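Local structure of type VI immunity protein Atu4351 (Agrobacterium fabrum, 6ITW) at residues A[30-35]-A[61-66]; A[96-101]-A[126-131]. The protein probably acts as a type VI secretion immunity protein, the antitoxin partner that guards its own bacterium against a toxic effector. All blocks are in the same frame, centred on the assembly; numbering follows the deposited sequence. Where two conformers were deposited one is given.

Contact 1: A[30-35]-A[61-66]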
ATOM      1  N   ALA A  30     -15.450 -11.913   7.564  1.00 52.38           N
ATOM      2  CA  ALA A  30     -15.324 -13.163   8.306  1.00 54.71           C
ATOM      3  C   ALA A  30     -14.070 -13.908   7.882  1.00 53.80           C
ATOM      4  O   ALA A  30     -13.338 -14.451   8.719  1.00 53.08           O
ATOM      5  CB  ALA A  30     -16.567 -14.029   8.096  1.00 51.25           C
ATOM      6  N   ARG A  31     -13.792 -13.900   6.579  1.00 49.73           N
ATOM      7  CA  ARG A  31     -12.585 -14.493   6.023  1.00 51.38           C
ATOM      8  C   ARG A  31     -11.296 -14.045   6.725  1.00 51.48           C
ATOM      9  O   ARG A  31     -10.304 -14.779   6.701  1.00 51.16           O
ATOM     10  CB  ARG A  31     -12.556 -14.159   4.531  1.00 55.59           C
ATOM     11  CG  ARG A  31     -11.419 -14.747   3.745  1.00 60.49           C
ATOM     12  CD  ARG A  31     -11.615 -14.511   2.246  1.00 66.00           C
ATOM     13  NE  ARG A  31     -12.714 -15.293   1.677  1.00 74.12           N
ATOM     14  CZ  ARG A  31     -13.870 -14.778   1.265  1.00 77.63           C
ATOM     15  NH1 ARG A  31     -14.079 -13.472   1.354  1.00 69.60           N
ATOM     16  NH2 ARG A  31     -14.818 -15.565   0.757  1.00 75.08           N
ATOM     17  N   TYR A  32     -11.275 -12.888   7.388  1.00 52.61           N
ATOM     18  CA  TYR A  32     -10.020 -12.392   7.949  1.00 52.02           C
ATOM     19  C   TYR A  32      -9.985 -12.410   9.473  1.00 50.15           C
ATOM     20  O   TYR A  32      -9.051 -11.855  10.068  1.00 48.60           O
ATOM     21  CB  TYR A  32      -9.717 -10.993   7.396  1.00 46.78           C
ATOM     22  CG  TYR A  32      -9.472 -11.063   5.906  1.00 45.29           C
ATOM     23  CD1 TYR A  32      -8.247 -11.485   5.423  1.00 45.78           C
ATOM     24  CD2 TYR A  32     -10.484 -10.773   4.979  1.00 45.72           C
ATOM     25  CE1 TYR A  32      -8.002 -11.591   4.066  1.00 45.82           C
ATOM     26  CE2 TYR A  32     -10.246 -10.881   3.596  1.00 46.94           C
ATOM     27  CZ  TYR A  32      -8.985 -11.291   3.155  1.00 47.45           C
ATOM     28  OH  TYR A  32      -8.673 -11.427   1.808  1.00 46.06           O
ATOM     29  N   LYS A  33     -10.951 -13.073  10.116  1.00 53.04           N
ATOM     30  CA  LYS A  33     -10.925 -13.254  11.566  1.00 55.03           C
ATOM     31  C   LYS A  33      -9.624 -13.910  12.022  1.00 57.54           C
ATOM     32  O   LYS A  33      -9.214 -14.950  11.492  1.00 56.38           O
ATOM     33  CB  LYS A  33     -12.117 -14.104  12.011  1.00 56.61           C
ATOM     34  CG  LYS A  33     -12.156 -14.373  13.513  1.00 62.48           C
ATOM     35  CD  LYS A  33     -13.211 -15.416  13.882  1.00 70.98           C
ATOM     36  CE  LYS A  33     -13.374 -15.517  15.397  1.00 78.96           C
ATOM     37  NZ  LYS A  33     -13.474 -16.932  15.875  1.00 78.60           N
ATOM     38  N   ASN A  34      -8.978 -13.292  13.011  1.00 55.84           N
ATOM     39  CA  ASN A  34      -7.668 -13.690  13.530  1.00 59.08           C
ATOM     40  C   ASN A  34      -6.549 -13.580  12.499  1.00 56.29           C
ATOM     41  O   ASN A  34      -5.420 -13.995  12.771  1.00 54.11           O
ATOM     42  CB  ASN A  34      -7.687 -15.109  14.103  1.00 62.86           C
ATOM     43  CG  ASN A  34      -8.577 -15.227  15.306  1.00 66.12           C
ATOM     44  OD1 ASN A  34      -9.506 -16.035  15.319  1.00 66.29           O
ATOM     45  ND2 ASN A  34      -8.310 -14.412  16.328  1.00 60.81           N
ATOM     46  N   ARG A  35      -6.821 -13.022  11.325  1.00 53.00           N
ATOM     47  CA  ARG A  35      -5.760 -12.743  10.375  1.00 54.61           C
ATOM     48  C   ARG A  35      -5.479 -11.256  10.208  1.00 50.85           C
ATOM     49  O   ARG A  35      -4.350 -10.895   9.862  1.00 49.67           O
ATOM     50  CB  ARG A  35      -6.089 -13.396   9.024  1.00 52.93           C
ATOM     51  CG  ARG A  35      -5.745 -14.883   9.045  1.00 53.40           C
ATOM     52  CD  ARG A  35      -6.631 -15.731   8.174  1.00 55.99           C
ATOM     53  NE  ARG A  35      -6.720 -15.229   6.812  1.00 62.65           N
ATOM     54  CZ  ARG A  35      -7.266 -15.916   5.814  1.00 67.82           C
ATOM     55  NH1 ARG A  35      -7.754 -17.131   6.043  1.00 79.47           N
ATOM     56  NH2 ARG A  35      -7.323 -15.394   4.595  1.00 63.06           N
ATOM     57  N   ASN A  61     -10.565  -3.564  -0.616  1.00 32.30           N
ATOM     58  CA  ASN A  61     -10.920  -4.889  -0.138  1.00 34.47           C
ATOM     59  C   ASN A  61      -9.767  -5.856  -0.382  1.00 29.75           C
ATOM     60  O   ASN A  61      -9.436  -6.120  -1.540  1.00 39.29           O
ATOM     61  CB  ASN A  61     -12.198  -5.358  -0.837  1.00 35.36           C
ATOM     62  CG  ASN A  61     -12.768  -6.627  -0.233  1.00 42.49           C
ATOM     63  OD1 ASN A  61     -12.024  -7.548   0.146  1.00 37.06           O
ATOM     64  ND2 ASN A  61     -14.100  -6.680  -0.125  1.00 38.04           N
ATOM     65  N   PRO A  62      -9.139  -6.409   0.670  1.00 35.02           N
ATOM     66  CA  PRO A  62      -7.992  -7.321   0.456  1.00 37.38           C
ATOM     67  C   PRO A  62      -8.305  -8.470  -0.470  1.00 36.43           C
ATOM     68  O   PRO A  62      -7.425  -8.941  -1.200  1.00 34.83           O
ATOM     69  CB  PRO A  62      -7.668  -7.850   1.862  1.00 36.14           C
ATOM     70  CG  PRO A  62      -8.459  -7.022   2.807  1.00 36.38           C
ATOM     71  CD  PRO A  62      -9.580  -6.392   2.071  1.00 38.85           C
ATOM     72  N   GLU A  63      -9.546  -8.952  -0.432  1.00 36.84           N
ATOM     73  CA  GLU A  63      -9.939 -10.041  -1.309  1.00 45.04           C
ATOM     74  C   GLU A  63      -9.796  -9.648  -2.779  1.00 44.55           C
ATOM     75  O   GLU A  63      -9.364 -10.463  -3.599  1.00 43.26           O
ATOM     76  CB  GLU A  63     -11.370 -10.472  -0.976  1.00 44.83           C
ATOM     77  CG  GLU A  63     -11.778 -11.800  -1.611  1.00 57.25           C
ATOM     78  CD  GLU A  63     -10.992 -13.002  -1.065  1.00 67.73           C
ATOM     79  OE1 GLU A  63     -10.259 -12.873  -0.049  1.00 63.49           O
ATOM     80  OE2 GLU A  63     -11.118 -14.089  -1.662  1.00 68.07           O
ATOM     81  N   LYS A  64     -10.104  -8.390  -3.123  1.00 35.68           N
ATOM     82  CA  LYS A  64     -10.097  -7.962  -4.522  1.00 41.82           C
ATOM     83  C   LYS A  64      -8.686  -7.761  -5.068  1.00 37.92           C
ATOM     84  O   LYS A  64      -8.492  -7.848  -6.287  1.00 39.37           O
ATOM     85  CB  LYS A  64     -10.933  -6.681  -4.682  1.00 37.60           C
ATOM     86  CG  LYS A  64     -12.443  -6.968  -4.537  1.00 44.55           C
ATOM     87  CD  LYS A  64     -13.324  -5.722  -4.359  1.00 45.93           C
ATOM     88  CE  LYS A  64     -13.334  -4.829  -5.595  1.00 52.66           C
ATOM     89  NZ  LYS A  64     -14.507  -3.885  -5.593  1.00 49.88           N
ATOM     90  N   TYR A  65      -7.701  -7.532  -4.201  1.00 34.13           N
ATOM     91  CA  TYR A  65      -6.328  -7.259  -4.619  1.00 38.84           C
ATOM     92  C   TYR A  65      -5.332  -8.348  -4.216  1.00 38.45           C
ATOM     93  O   TYR A  65      -4.120  -8.108  -4.284  1.00 43.01           O
ATOM     94  CB  TYR A  65      -5.878  -5.901  -4.061  1.00 34.36           C
ATOM     95  CG  TYR A  65      -6.638  -4.743  -4.689  1.00 35.82           C
ATOM     96  CD1 TYR A  65      -7.916  -4.397  -4.241  1.00 36.38           C
ATOM     97  CD2 TYR A  65      -6.101  -4.021  -5.753  1.00 33.15           C
ATOM     98  CE1 TYR A  65      -8.633  -3.351  -4.817  1.00 32.57           C
ATOM     99  CE2 TYR A  65      -6.813  -2.970  -6.344  1.00 36.19           C
ATOM    100  CZ  TYR A  65      -8.079  -2.643  -5.865  1.00 33.71           C
ATOM    101  OH  TYR A  65      -8.785  -1.603  -6.418  1.00 29.39           O
ATOM    102  N   LYS A  66      -5.793  -9.545  -3.828  1.00 39.71           N
ATOM    103  CA  LYS A  66      -4.861 -10.572  -3.341  1.00 43.07           C
ATOM    104  C   LYS A  66      -3.948 -11.098  -4.450  1.00 39.75           C
ATOM    105  O   LYS A  66      -2.811 -11.509  -4.175  1.00 41.56           O
ATOM    106  CB  LYS A  66      -5.629 -11.733  -2.696  1.00 42.79           C
ATOM    107  CG  LYS A  66      -6.552 -12.467  -3.670  1.00 46.61           C
ATOM    108  CD  LYS A  66      -7.664 -13.253  -2.963  1.00 55.46           C
ATOM    109  CE  LYS A  66      -7.188 -14.582  -2.411  1.00 59.77           C
ATOM    110  NZ  LYS A  66      -8.316 -15.571  -2.376  1.00 65.51           N
TER

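Contact 2: A[96-101]-A[126-131]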
ATOM      1  N   LEU A  96      -0.466  -0.357   1.454  1.00 28.89           N
ATOM      2  CA  LEU A  96      -0.394  -0.669   2.878  1.00 26.41           C
ATOM      3  C   LEU A  96      -0.995  -2.056   3.085  1.00 38.25           C
ATOM      4  O   LEU A  96      -2.185  -2.272   2.796  1.00 34.91           O
ATOM      5  CB  LEU A  96      -1.144   0.362   3.714  1.00 35.83           C
ATOM      6  CG  LEU A  96      -1.314   0.052   5.206  1.00 39.57           C
ATOM      7  CD1 LEU A  96       0.023  -0.295   5.834  1.00 42.52           C
ATOM      8  CD2 LEU A  96      -1.944   1.226   5.954  1.00 36.57           C
ATOM      9  N   ALA A  97      -0.175  -2.993   3.570  1.00 34.73           N
ATOM     10  CA  ALA A  97      -0.582  -4.383   3.723  1.00 34.64           C
ATOM     11  C   ALA A  97      -0.343  -4.841   5.153  1.00 37.72           C
ATOM     12  O   ALA A  97       0.499  -4.302   5.875  1.00 34.60           O
ATOM     13  CB  ALA A  97       0.171  -5.312   2.763  1.00 31.49           C
ATOM     14  N   TRP A  98      -1.092  -5.850   5.567  1.00 33.32           N
ATOM     15  CA  TRP A  98      -0.899  -6.432   6.887  1.00 37.87           C
ATOM     16  C   TRP A  98      -0.349  -7.842   6.724  1.00 38.10           C
ATOM     17  O   TRP A  98      -0.997  -8.705   6.109  1.00 38.38           O
ATOM     18  CB  TRP A  98      -2.203  -6.456   7.677  1.00 37.31           C
ATOM     19  CG  TRP A  98      -2.038  -7.088   9.009  1.00 41.44           C
ATOM     20  CD1 TRP A  98      -2.376  -8.371   9.361  1.00 40.79           C
ATOM     21  CD2 TRP A  98      -1.476  -6.482  10.177  1.00 38.66           C
ATOM     22  NE1 TRP A  98      -2.069  -8.588  10.681  1.00 39.07           N
ATOM     23  CE2 TRP A  98      -1.522  -7.445  11.210  1.00 39.93           C
ATOM     24  CE3 TRP A  98      -0.954  -5.211  10.456  1.00 40.79           C
ATOM     25  CZ2 TRP A  98      -1.056  -7.179  12.503  1.00 39.41           C
ATOM     26  CZ3 TRP A  98      -0.490  -4.945  11.742  1.00 39.62           C
ATOM     27  CH2 TRP A  98      -0.544  -5.931  12.749  1.00 42.69           C
ATOM     28  N   ASN A  99       0.838  -8.076   7.268  1.00 38.66           N
ATOM     29  CA  ASN A  99       1.425  -9.411   7.296  1.00 41.92           C
ATOM     30  C   ASN A  99       1.132 -10.030   8.657  1.00 38.96           C
ATOM     31  O   ASN A  99       1.412  -9.414   9.697  1.00 37.22           O
ATOM     32  CB  ASN A  99       2.934  -9.375   7.043  1.00 38.22           C
ATOM     33  CG  ASN A  99       3.572 -10.750   7.179  1.00 44.05           C
ATOM     34  OD1 ASN A  99       3.962 -11.159   8.275  1.00 43.54           O
ATOM     35  ND2 ASN A  99       3.653 -11.481   6.069  1.00 41.27           N
ATOM     36  N   GLU A 100       0.584 -11.252   8.646  1.00 37.39           N
ATOM     37  CA  GLU A 100       0.135 -11.884   9.888  1.00 43.47           C
ATOM     38  C   GLU A 100       1.282 -12.173  10.847  1.00 45.42           C
ATOM     39  O   GLU A 100       1.062 -12.238  12.062  1.00 42.97           O
ATOM     40  CB  GLU A 100      -0.610 -13.177   9.589  1.00 42.27           C
ATOM     41  CG  GLU A 100      -1.965 -12.983   8.975  1.00 40.34           C
ATOM     42  CD  GLU A 100      -2.545 -14.297   8.508  1.00 47.67           C
ATOM     43  OE1 GLU A 100      -2.455 -15.281   9.274  1.00 55.08           O
ATOM     44  OE2 GLU A 100      -3.079 -14.355   7.377  1.00 43.21           O
ATOM     45  N   ASP A 101       2.507 -12.332  10.336  1.00 42.17           N
ATOM     46  CA  ASP A 101       3.655 -12.640  11.182  1.00 42.23           C
ATOM     47  C   ASP A 101       4.475 -11.418  11.553  1.00 45.77           C
ATOM     48  O   ASP A 101       5.019 -11.368  12.660  1.00 46.16           O
ATOM     49  CB  ASP A 101       4.564 -13.672  10.487  1.00 42.36           C
ATOM     50  CG  ASP A 101       3.805 -14.924  10.063  1.00 47.25           C
ATOM     51  OD1 ASP A 101       3.215 -15.597  10.946  1.00 51.64           O
ATOM     52  OD2 ASP A 101       3.768 -15.227   8.849  1.00 45.71           O
ATOM     53  N   GLU A 126       1.207  -8.419  21.101  1.00 71.62           N
ATOM     54  CA  GLU A 126       0.118  -7.653  21.694  1.00 73.93           C
ATOM     55  C   GLU A 126       0.137  -6.185  21.292  1.00 68.55           C
ATOM     56  O   GLU A 126      -0.609  -5.388  21.872  1.00 72.58           O
ATOM     57  CB  GLU A 126       0.136  -7.780  23.220  1.00 75.99           C
ATOM     58  CG  GLU A 126      -0.794  -8.883  23.748  1.00 91.24           C
ATOM     59  CD  GLU A 126      -2.268  -8.467  23.804  1.00101.14           C
ATOM     60  OE1 GLU A 126      -2.598  -7.518  24.554  1.00103.91           O
ATOM     61  OE2 GLU A 126      -3.097  -9.091  23.099  1.00 95.27           O
ATOM     62  N   ARG A 127       0.974  -5.804  20.333  1.00 62.13           N
ATOM     63  CA  ARG A 127       0.975  -4.457  19.778  0.53 58.37           C
ATOM     64  C   ARG A 127       0.336  -4.401  18.390  1.00 53.75           C
ATOM     65  O   ARG A 127       0.330  -3.336  17.769  1.00 53.79           O
ATOM     66  CB  ARG A 127       2.415  -3.908  19.725  0.53 55.77           C
ATOM     67  CG  ARG A 127       2.576  -2.425  20.141  0.53 52.86           C
ATOM     68  CD  ARG A 127       3.954  -1.849  19.754  0.53 50.00           C
ATOM     69  NE  ARG A 127       3.881  -0.727  18.802  0.53 49.09           N
ATOM     70  CZ  ARG A 127       4.013  -0.834  17.475  0.53 40.03           C
ATOM     71  NH1 ARG A 127       4.225  -2.000  16.913  0.53 40.20           N
ATOM     72  NH2 ARG A 127       3.943   0.237  16.709  0.53 37.89           N
ATOM     73  N   SER A 128      -0.211  -5.523  17.899  1.00 52.68           N
ATOM     74  CA  SER A 128      -0.775  -5.608  16.552  1.00 53.43           C
ATOM     75  C   SER A 128      -1.809  -4.518  16.284  1.00 53.06           C
ATOM     76  O   SER A 128      -1.660  -3.735  15.339  1.00 49.38           O
ATOM     77  CB  SER A 128      -1.397  -6.991  16.330  1.00 52.35           C
ATOM     78  OG  SER A 128      -0.389  -7.979  16.298  1.00 54.16           O
ATOM     79  N   ASP A 129      -2.877  -4.470  17.095  1.00 51.68           N
ATOM     80  CA  ASP A 129      -3.907  -3.446  16.930  1.00 48.22           C
ATOM     81  C   ASP A 129      -3.309  -2.042  16.876  1.00 49.22           C
ATOM     82  O   ASP A 129      -3.645  -1.239  15.994  1.00 48.04           O
ATOM     83  CB  ASP A 129      -4.923  -3.543  18.066  1.00 45.54           C
ATOM     84  CG  ASP A 129      -5.776  -4.765  17.963  1.00 46.45           C
ATOM     85  OD1 ASP A 129      -5.343  -5.826  18.450  1.00 51.16           O
ATOM     86  OD2 ASP A 129      -6.863  -4.682  17.354  1.00 49.99           O
ATOM     87  N   ILE A 130      -2.409  -1.740  17.808  1.00 48.74           N
ATOM     88  CA  ILE A 130      -1.753  -0.435  17.851  1.00 50.12           C
ATOM     89  C   ILE A 130      -0.874  -0.226  16.619  1.00 45.97           C
ATOM     90  O   ILE A 130      -0.817   0.876  16.063  1.00 45.70           O
ATOM     91  CB  ILE A 130      -0.945  -0.330  19.158  1.00 49.90           C
ATOM     92  CG1 ILE A 130      -1.893  -0.272  20.358  1.00 52.10           C
ATOM     93  CG2 ILE A 130       0.016   0.850  19.135  1.00 45.05           C
ATOM     94  CD1 ILE A 130      -1.207  -0.596  21.691  1.00 53.22           C
ATOM     95  N   ASN A 131      -0.169  -1.276  16.188  1.00 45.82           N
ATOM     96  CA  ASN A 131       0.726  -1.192  15.034  1.00 46.29           C
ATOM     97  C   ASN A 131      -0.041  -0.813  13.775  1.00 44.45           C
ATOM     98  O   ASN A 131       0.357   0.096  13.037  1.00 43.04           O
ATOM     99  CB  ASN A 131       1.449  -2.536  14.835  1.00 43.10           C
ATOM    100  CG  ASN A 131       2.453  -2.509  13.671  1.00 45.37           C
ATOM    101  OD1 ASN A 131       2.126  -2.873  12.537  1.00 49.04           O
ATOM    102  ND2 ASN A 131       3.677  -2.090  13.957  1.00 49.92           N
TER

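Contact 1: A[30-35]-A[61-66]
Tyr32 meets Pro62 and Glu63 with the far end of its ring. This is the tightly packed part of the contact. Tyr32 CZ lies 3.9 Å from Pro62 CB. The CG of Pro62 stands above one ring face, toward the rim, and Arg31 CG stands above the opposite face. Tyr32 is buried, and the ring of His85 meets it edge-to-face. Its hydroxyl reaches the polar side of the contact: Tyr32 OH is 2.8 Å from Glu63 OE1, at best a weak hydrogen bond. The ring and carboxylate planes are 62° apart.

The stretch 61-66 is a loop of the GAD-like domain that leads from strand 57-59 into helix 66-73, and it begins with an Asx turn. Asn61 OD1 accepts a hydrogen bond from Glu63 N at 2.9 Å, which fixes the start of the turn. Asn61 ND2 binds Asp28, one turn back from Arg31 in helix 26-31. Tyr65 occupies the N-cap position of the next helix.

Toward solvent the contact is charged, and its ion pairing across the segments is loose. Glu63 CG is anti to the backbone N (chi1 -167°), and a bend at chi2 (66°) turns the carboxylate between Arg31 and Lys66. The Arg31 and Glu63 side chains cross at about a right angle. Glu63 OE2 stands over one face of the guanidinium, toward its rim. OE1 lies well out of the guanidinium plane, so no N-H points at it. Arg31 NE to Glu63 OE1, at 3.9 Å, is therefore a long salt bridge of charges alone. Beside it, Arg31 CD comes close to Glu63 OE1, at 3.1 Å. The stronger partner of Arg31 is Asp28, bound through NH1. Lys66 NZ reaches Glu63 OE2 at 3.2 Å from above the carboxylate plane and makes a salt bridge. Two nearby cations would probably favour the charged form of Glu63.

Contact 2: A[96-101]-A[126-131]
Ser128 OG sits in the plane of the Trp98 ring, at its edge, and two other groups hold it by hydrogen bonds: the carbonyl oxygen of Ala125 and Lys103 NZ. The distance from Ser128 OG to Trp98 CZ2 is 3.9 Å. Ser128 CB is about as close, 3.8 Å from Trp98 CH2, and Ser128 O lies 3.6 Å from the same CH2. The six-membered ring of the tryptophan thus abuts the first turn of helix 128-137. With chi1 at 178° the indole extends away from the backbone N, and its six-membered ring reaches the helix.

Asn131, one turn further on, meets the neighbouring ring atom. Its OD1 is 3.4 Å from Trp98 CZ3, with the amide and ring planes 61° apart. This is packing, as the hydrogen bond of that oxygen goes to Thr104 OG1. Leu132 and Pro37 also pack on the indole.

Beyond Trp98 the strand ends in an Asx turn, with Asp101 N bonded to Asn99 OD1 at 2.8 Å. Tyr102 N bonds to the same oxygen. The turn links strands 94-99 and 103-108 into an antiparallel beta-hairpin. The first turn of helix 128-137 packs on this hairpin, touching both Trp98 and Lys103.

Both contacts are partly buried, each set around an aromatic residue, and their centres are about 14 Å apart. Contact 1 joins the end of helix 26-31 to a loop and carries a salt-bridge network at its solvent side. Contact 2 joins a strand of the main sheet to a helix start; it has no hydrogen bond or salt bridge between its segments and relies on tryptophan packing. The two touch directly: Arg35 O lies 3.2 Å from Trp98 CD1, and Arg35 CG lies 3.2 Å from Glu100 OE2. His85 is shared as well, since its ring meets Tyr32 while its NE2 is hydrogen-bonded to Glu100 OE2.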